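Local coordinates for MREC protein (Listeria monocytogenes, PDB 2J5U), which is probably involved in the formation and maintenance of bacterial cell shape, at residues M101-V113 with G213-K226. Sequence-based numbering, arbitrary orientation.
Sequences MAVTTPSGLIGKV and GADMYDLNHVTVLK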
ATOM      1  N   MET A 101     -48.232  -0.488  57.382  1.00 50.78           N
ATOM      2  CA  MET A 101     -46.854  -0.927  57.553  1.00 47.51           C
ATOM      3  C   MET A 101     -46.893  -2.401  57.987  1.00 49.36           C
ATOM      4  O   MET A 101     -47.798  -2.830  58.708  1.00 49.79           O
ATOM      5  CB  MET A 101     -46.143  -0.086  58.621  1.00 46.37           C
ATOM      6  CG  MET A 101     -45.460   1.166  58.102  1.00 43.01           C
ATOM      7  SD  MET A 101     -44.734   2.187  59.364  1.00 44.18           S
ATOM      8  CE  MET A 101     -44.401   3.615  58.476  1.00 43.92           C
ATOM      9  N   ALA A 102     -45.921  -3.182  57.538  1.00 50.02           N
ATOM     10  CA  ALA A 102     -45.870  -4.594  57.897  1.00 49.57           C
ATOM     11  C   ALA A 102     -45.351  -4.764  59.320  1.00 50.01           C
ATOM     12  O   ALA A 102     -44.523  -3.982  59.786  1.00 49.48           O
ATOM     13  CB  ALA A 102     -44.972  -5.331  56.933  1.00 48.69           C
ATOM     14  N   VAL A 103     -45.851  -5.775  60.020  1.00 49.55           N
ATOM     15  CA  VAL A 103     -45.394  -6.031  61.374  1.00 49.09           C
ATOM     16  C   VAL A 103     -44.908  -7.459  61.389  1.00 50.19           C
ATOM     17  O   VAL A 103     -45.616  -8.367  60.943  1.00 49.07           O
ATOM     18  CB  VAL A 103     -46.510  -5.883  62.409  1.00 50.47           C
ATOM     19  CG1 VAL A 103     -45.948  -6.157  63.792  1.00 50.05           C
ATOM     20  CG2 VAL A 103     -47.111  -4.482  62.349  1.00 47.55           C
ATOM     21  N   THR A 104     -43.701  -7.655  61.911  1.00 51.90           N
ATOM     22  CA  THR A 104     -43.088  -8.980  61.946  1.00 53.96           C
ATOM     23  C   THR A 104     -42.391  -9.340  63.250  1.00 53.18           C
ATOM     24  O   THR A 104     -42.299  -8.536  64.178  1.00 53.06           O
ATOM     25  CB  THR A 104     -42.009  -9.105  60.861  1.00 54.12           C
ATOM     26  OG1 THR A 104     -41.010  -8.106  61.089  1.00 53.46           O
ATOM     27  CG2 THR A 104     -42.597  -8.908  59.484  1.00 56.51           C
ATOM     28  N   THR A 105     -41.894 -10.570  63.274  1.00 53.82           N
ATOM     29  CA  THR A 105     -41.129 -11.119  64.386  1.00 56.26           C
ATOM     30  C   THR A 105     -40.009 -11.862  63.666  1.00 59.75           C
ATOM     31  O   THR A 105     -40.057 -12.035  62.446  1.00 60.57           O
ATOM     32  CB  THR A 105     -41.918 -12.157  65.225  1.00 52.81           C
ATOM     33  OG1 THR A 105     -42.159 -13.329  64.438  1.00 51.08           O
ATOM     34  CG2 THR A 105     -43.226 -11.582  65.696  1.00 51.23           C
ATOM     35  N   PRO A 106     -38.986 -12.304  64.407  1.00 61.81           N
ATOM     36  CA  PRO A 106     -37.867 -13.032  63.802  1.00 61.55           C
ATOM     37  C   PRO A 106     -38.273 -14.213  62.908  1.00 62.07           C
ATOM     38  O   PRO A 106     -37.728 -14.389  61.819  1.00 63.50           O
ATOM     39  CB  PRO A 106     -37.071 -13.471  65.019  1.00 61.51           C
ATOM     40  CG  PRO A 106     -37.237 -12.277  65.932  1.00 61.50           C
ATOM     41  CD  PRO A 106     -38.710 -11.986  65.822  1.00 61.12           C
ATOM     42  N   SER A 107     -39.229 -15.015  63.356  1.00 61.06           N
ATOM     43  CA  SER A 107     -39.649 -16.165  62.572  1.00 60.62           C
ATOM     44  C   SER A 107     -40.716 -15.907  61.507  1.00 60.19           C
ATOM     45  O   SER A 107     -41.266 -16.858  60.947  1.00 60.60           O
ATOM     46  CB  SER A 107     -40.104 -17.293  63.509  1.00 62.62           C
ATOM     47  OG  SER A 107     -40.522 -16.789  64.767  1.00 66.35           O
ATOM     48  N   GLY A 108     -41.019 -14.644  61.214  1.00 59.09           N
ATOM     49  CA  GLY A 108     -42.012 -14.373  60.181  1.00 56.51           C
ATOM     50  C   GLY A 108     -42.909 -13.149  60.267  1.00 55.57           C
ATOM     51  O   GLY A 108     -42.847 -12.345  61.200  1.00 55.68           O
ATOM     52  N   LEU A 109     -43.750 -13.013  59.249  1.00 55.11           N
ATOM     53  CA  LEU A 109     -44.709 -11.915  59.143  1.00 53.13           C
ATOM     54  C   LEU A 109     -45.908 -12.180  60.061  1.00 52.93           C
ATOM     55  O   LEU A 109     -46.433 -13.300  60.084  1.00 49.76           O
ATOM     56  CB  LEU A 109     -45.215 -11.819  57.698  1.00 50.75           C
ATOM     57  CG  LEU A 109     -46.288 -10.761  57.429  1.00 51.45           C
ATOM     58  CD1 LEU A 109     -45.648  -9.412  57.558  1.00 50.76           C
ATOM     59  CD2 LEU A 109     -46.875 -10.892  56.055  1.00 47.69           C
ATOM     60  N   ILE A 110     -46.352 -11.174  60.811  1.00 52.08           N
ATOM     61  CA  ILE A 110     -47.520 -11.402  61.662  1.00 53.75           C
ATOM     62  C   ILE A 110     -48.717 -10.497  61.353  1.00 53.05           C
ATOM     63  O   ILE A 110     -49.825 -10.756  61.811  1.00 52.35           O
ATOM     64  CB  ILE A 110     -47.191 -11.282  63.172  1.00 53.77           C
ATOM     65  CG1 ILE A 110     -46.895  -9.830  63.538  1.00 54.37           C
ATOM     66  CG2 ILE A 110     -46.026 -12.191  63.508  1.00 54.10           C
ATOM     67  CD1 ILE A 110     -46.876  -9.572  65.003  1.00 56.45           C
ATOM     68  N   GLY A 111     -48.514  -9.434  60.586  1.00 52.24           N
ATOM     69  CA  GLY A 111     -49.649  -8.589  60.274  1.00 51.29           C
ATOM     70  C   GLY A 111     -49.319  -7.236  59.710  1.00 52.10           C
ATOM     71  O   GLY A 111     -48.217  -7.021  59.207  1.00 53.15           O
ATOM     72  N   LYS A 112     -50.284  -6.325  59.786  1.00 51.95           N
ATOM     73  CA  LYS A 112     -50.082  -4.979  59.291  1.00 53.66           C
ATOM     74  C   LYS A 112     -50.766  -3.965  60.180  1.00 52.92           C
ATOM     75  O   LYS A 112     -51.769  -4.258  60.819  1.00 53.96           O
ATOM     76  CB  LYS A 112     -50.600  -4.836  57.858  1.00 56.09           C
ATOM     77  CG  LYS A 112     -52.098  -4.814  57.712  1.00 59.07           C
ATOM     78  CD  LYS A 112     -52.463  -4.387  56.302  1.00 62.55           C
ATOM     79  CE  LYS A 112     -53.966  -4.304  56.113  1.00 65.29           C
ATOM     80  NZ  LYS A 112     -54.653  -5.586  56.471  1.00 66.68           N
ATOM     81  N   VAL A 113     -50.214  -2.763  60.217  1.00 51.84           N
ATOM     82  CA  VAL A 113     -50.789  -1.717  61.032  1.00 52.86           C
ATOM     83  C   VAL A 113     -52.112  -1.256  60.427  1.00 53.10           C
ATOM     84  O   VAL A 113     -52.212  -1.030  59.227  1.00 52.27           O
ATOM     85  CB  VAL A 113     -49.833  -0.531  61.128  1.00 51.29           C
ATOM     86  CG1 VAL A 113     -50.406   0.527  62.040  1.00 52.19           C
ATOM     87  CG2 VAL A 113     -48.500  -1.005  61.649  1.00 53.62           C
ATOM     88  N   GLY A 213     -44.903 -19.204  59.487  1.00 61.12           N
ATOM     89  CA  GLY A 213     -43.656 -19.471  60.178  1.00 62.01           C
ATOM     90  C   GLY A 213     -43.654 -18.866  61.562  1.00 62.87           C
ATOM     91  O   GLY A 213     -43.092 -19.425  62.505  1.00 64.75           O
ATOM     92  N   ALA A 214     -44.282 -17.709  61.692  1.00 63.13           N
ATOM     93  CA  ALA A 214     -44.339 -17.056  62.984  1.00 64.39           C
ATOM     94  C   ALA A 214     -45.513 -17.611  63.777  1.00 64.60           C
ATOM     95  O   ALA A 214     -46.568 -17.889  63.218  1.00 63.89           O
ATOM     96  CB  ALA A 214     -44.495 -15.552  62.801  1.00 64.46           C
ATOM     97  N   ASP A 215     -45.315 -17.801  65.077  1.00 66.64           N
ATOM     98  CA  ASP A 215     -46.390 -18.290  65.929  1.00 67.82           C
ATOM     99  C   ASP A 215     -47.111 -17.051  66.429  1.00 68.16           C
ATOM    100  O   ASP A 215     -46.527 -16.246  67.158  1.00 67.84           O
ATOM    101  CB  ASP A 215     -45.845 -19.054  67.126  1.00 71.12           C
ATOM    102  CG  ASP A 215     -46.914 -19.299  68.180  1.00 74.06           C
ATOM    103  OD1 ASP A 215     -47.904 -20.012  67.875  1.00 72.18           O
ATOM    104  OD2 ASP A 215     -46.769 -18.762  69.304  1.00 75.83           O
ATOM    105  N   MET A 216     -48.378 -16.897  66.062  1.00 67.22           N
ATOM    106  CA  MET A 216     -49.105 -15.708  66.465  1.00 65.68           C
ATOM    107  C   MET A 216     -49.996 -15.867  67.693  1.00 66.64           C
ATOM    108  O   MET A 216     -50.669 -14.920  68.102  1.00 67.14           O
ATOM    109  CB  MET A 216     -49.896 -15.198  65.261  1.00 64.34           C
ATOM    110  CG  MET A 216     -48.979 -14.845  64.103  1.00 62.78           C
ATOM    111  SD  MET A 216     -49.762 -14.884  62.511  1.00 62.39           S
ATOM    112  CE  MET A 216     -50.290 -13.319  62.442  1.00 63.89           C
ATOM    113  N   TYR A 217     -49.984 -17.048  68.302  1.00 68.04           N
ATOM    114  CA  TYR A 217     -50.808 -17.273  69.487  1.00 69.10           C
ATOM    115  C   TYR A 217     -50.289 -16.540  70.706  1.00 67.84           C
ATOM    116  O   TYR A 217     -51.052 -16.194  71.599  1.00 67.23           O
ATOM    117  CB  TYR A 217     -50.914 -18.761  69.814  1.00 72.36           C
ATOM    118  CG  TYR A 217     -51.686 -19.039  71.096  1.00 77.00           C
ATOM    119  CD1 TYR A 217     -51.017 -19.338  72.295  1.00 78.61           C
ATOM    120  CD2 TYR A 217     -53.085 -18.969  71.119  1.00 78.22           C
ATOM    121  CE1 TYR A 217     -51.726 -19.561  73.487  1.00 80.59           C
ATOM    122  CE2 TYR A 217     -53.805 -19.186  72.301  1.00 80.10           C
ATOM    123  CZ  TYR A 217     -53.122 -19.481  73.480  1.00 81.89           C
ATOM    124  OH  TYR A 217     -53.840 -19.678  74.643  1.00 82.12           O
ATOM    125  N   ASP A 218     -48.990 -16.301  70.748  1.00 67.84           N
ATOM    126  CA  ASP A 218     -48.410 -15.610  71.884  1.00 68.99           C
ATOM    127  C   ASP A 218     -47.440 -14.556  71.372  1.00 68.44           C
ATOM    128  O   ASP A 218     -46.297 -14.853  71.052  1.00 70.09           O
ATOM    129  CB  ASP A 218     -47.690 -16.622  72.776  1.00 72.03           C
ATOM    130  CG  ASP A 218     -47.146 -16.004  74.055  1.00 76.34           C
ATOM    131  OD1 ASP A 218     -46.470 -16.738  74.803  1.00 80.49           O
ATOM    132  OD2 ASP A 218     -47.386 -14.801  74.322  1.00 78.38           O
ATOM    133  N   LEU A 219     -47.891 -13.315  71.296  1.00 67.08           N
ATOM    134  CA  LEU A 219     -47.034 -12.258  70.788  1.00 65.20           C
ATOM    135  C   LEU A 219     -46.618 -11.299  71.871  1.00 65.46           C
ATOM    136  O   LEU A 219     -47.427 -10.921  72.712  1.00 67.05           O
ATOM    137  CB  LEU A 219     -47.759 -11.463  69.703  1.00 63.68           C
ATOM    138  CG  LEU A 219     -48.239 -12.198  68.461  1.00 62.71           C
ATOM    139  CD1 LEU A 219     -49.225 -11.325  67.727  1.00 63.56           C
ATOM    140  CD2 LEU A 219     -47.065 -12.543  67.581  1.00 63.66           C
ATOM    141  N   ASN A 220     -45.356 -10.900  71.845  1.00 64.71           N
ATOM    142  CA  ASN A 220     -44.864  -9.942  72.806  1.00 64.96           C
ATOM    143  C   ASN A 220     -44.002  -8.932  72.081  1.00 64.05           C
ATOM    144  O   ASN A 220     -44.426  -7.803  71.844  1.00 64.60           O
ATOM    145  CB  ASN A 220     -44.045 -10.612  73.890  1.00 69.58           C
ATOM    146  CG  ASN A 220     -43.552  -9.617  74.926  1.00 74.74           C
ATOM    147  OD1 ASN A 220     -42.600  -9.886  75.659  1.00 77.39           O
ATOM    148  ND2 ASN A 220     -44.206  -8.453  74.993  1.00 76.66           N
ATOM    149  N   HIS A 221     -42.784  -9.333  71.733  1.00 63.31           N
ATOM    150  CA  HIS A 221     -41.883  -8.442  71.013  1.00 62.86           C
ATOM    151  C   HIS A 221     -42.156  -8.523  69.524  1.00 61.26           C
ATOM    152  O   HIS A 221     -42.308  -9.609  68.956  1.00 60.14           O
ATOM    153  CB  HIS A 221     -40.443  -8.774  71.343  1.00 65.77           C
ATOM    154  CG  HIS A 221     -40.089  -8.436  72.753  1.00 71.51           C
ATOM    155  ND1 HIS A 221     -40.296  -7.178  73.283  1.00 74.39           N
ATOM    156  CD2 HIS A 221     -39.600  -9.194  73.762  1.00 73.14           C
ATOM    157  CE1 HIS A 221     -39.955  -7.178  74.559  1.00 74.61           C
ATOM    158  NE2 HIS A 221     -39.529  -8.387  74.874  1.00 76.22           N
ATOM    159  N   VAL A 222     -42.201  -7.355  68.896  1.00 57.86           N
ATOM    160  CA  VAL A 222     -42.560  -7.263  67.498  1.00 55.86           C
ATOM    161  C   VAL A 222     -41.838  -6.139  66.751  1.00 55.74           C
ATOM    162  O   VAL A 222     -41.322  -5.202  67.368  1.00 57.28           O
ATOM    163  CB  VAL A 222     -44.089  -7.060  67.453  1.00 56.19           C
ATOM    164  CG1 VAL A 222     -44.469  -5.920  66.544  1.00 53.55           C
ATOM    165  CG2 VAL A 222     -44.747  -8.339  67.069  1.00 53.78           C
ATOM    166  N   THR A 223     -41.810  -6.216  65.423  1.00 53.98           N
ATOM    167  CA  THR A 223     -41.135  -5.182  64.629  1.00 54.36           C
ATOM    168  C   THR A 223     -41.944  -4.596  63.463  1.00 52.24           C
ATOM    169  O   THR A 223     -42.416  -5.319  62.577  1.00 52.05           O
ATOM    170  CB  THR A 223     -39.797  -5.706  64.073  1.00 54.82           C
ATOM    171  OG1 THR A 223     -39.013  -6.207  65.155  1.00 58.36           O
ATOM    172  CG2 THR A 223     -39.021  -4.590  63.403  1.00 54.53           C
ATOM    173  N   VAL A 224     -42.086  -3.276  63.468  1.00 50.89           N
ATOM    174  CA  VAL A 224     -42.828  -2.582  62.420  1.00 51.32           C
ATOM    175  C   VAL A 224     -41.854  -2.108  61.335  1.00 52.62           C
ATOM    176  O   VAL A 224     -40.897  -1.397  61.617  1.00 52.66           O
ATOM    177  CB  VAL A 224     -43.592  -1.362  62.994  1.00 49.37           C
ATOM    178  CG1 VAL A 224     -44.398  -0.685  61.907  1.00 49.95           C
ATOM    179  CG2 VAL A 224     -44.507  -1.798  64.100  1.00 48.05           C
ATOM    180  N   LEU A 225     -42.113  -2.509  60.094  1.00 54.39           N
ATOM    181  CA  LEU A 225     -41.264  -2.147  58.962  1.00 53.87           C
ATOM    182  C   LEU A 225     -41.773  -1.001  58.093  1.00 53.79           C
ATOM    183  O   LEU A 225     -42.864  -1.066  57.547  1.00 53.71           O
ATOM    184  CB  LEU A 225     -41.060  -3.365  58.053  1.00 51.93           C
ATOM    185  CG  LEU A 225     -40.754  -4.691  58.748  1.00 53.26           C
ATOM    186  CD1 LEU A 225     -40.544  -5.775  57.708  1.00 51.70           C
ATOM    187  CD2 LEU A 225     -39.530  -4.531  59.636  1.00 51.24           C
ATOM    188  N   LYS A 226     -40.975   0.048  57.963  1.00 55.99           N
ATOM    189  CA  LYS A 226     -41.337   1.157  57.093  1.00 58.17           C
ATOM    190  C   LYS A 226     -40.796   0.715  55.731  1.00 57.81           C
ATOM    191  O   LYS A 226     -39.638   0.321  55.625  1.00 58.67           O
ATOM    192  CB  LYS A 226     -40.642   2.444  57.541  1.00 60.45           C
ATOM    193  CG  LYS A 226     -40.790   3.614  56.575  1.00 64.17           C
ATOM    194  CD  LYS A 226     -39.918   4.788  56.998  1.00 69.36           C
ATOM    195  CE  LYS A 226     -39.998   5.938  55.995  1.00 75.32           C
ATOM    196  NZ  LYS A 226     -39.137   7.107  56.389  1.00 78.16           N
TER
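Thr-104 and Thr-223 form a hydrogen-bonded antiparallel pair: Thr-104 N gives its hydrogen to Thr-223 O at 2.7 Å, and Thr-223 N returns a bond to Thr-104 O, also 2.7 Å. Thr-104 OG1 adds a weak third bond to Thr-223 O. Beyond it, Leu-225 N reaches Ala-102 O (2.8 Å) almost straight, 172° at the hydrogen. Between these bonds Val-103 and Val-224 face each other as a non-hydrogen-bonded pair, Val-103 touching Val-123 of strand 121-125 and Val-224 touching Ile-89 of strand 86-89. Strand 102-105 turns back into strand 108-113 through a type I turn, Thr-105 to Gly-108; Ile-110 and Gly-111 both face Val-103, a classic beta bulge in which Val-103 O accepts from both amides. After the second barrel, the chain returns here as 221-226 to flank this hairpin, as the sixth strand of the first of two six-stranded barrels, resembling the chymotrypsin-like double barrel, consistent with the Peptidase_PA clan. Ile-110 reaches into the incoming loop: CB lies 4.1 Å from Met-216 CG, and CG2 rests on Ala-214 CB at 3.8 Å. The other branch starts with CG1 set between backbone N and carbonyl carbon (chi1 70°) and extends to CD1, 3.9 Å from Leu-219 CD2 and also against Val-222 CG2. At the opposite end Met-101 CB meets Val-224 CG1, its CG lies 3.5 Å from Leu-225 O, and its CE ends 4.0 Å from Lys-226 CB, the two side chains running alongside in the same direction.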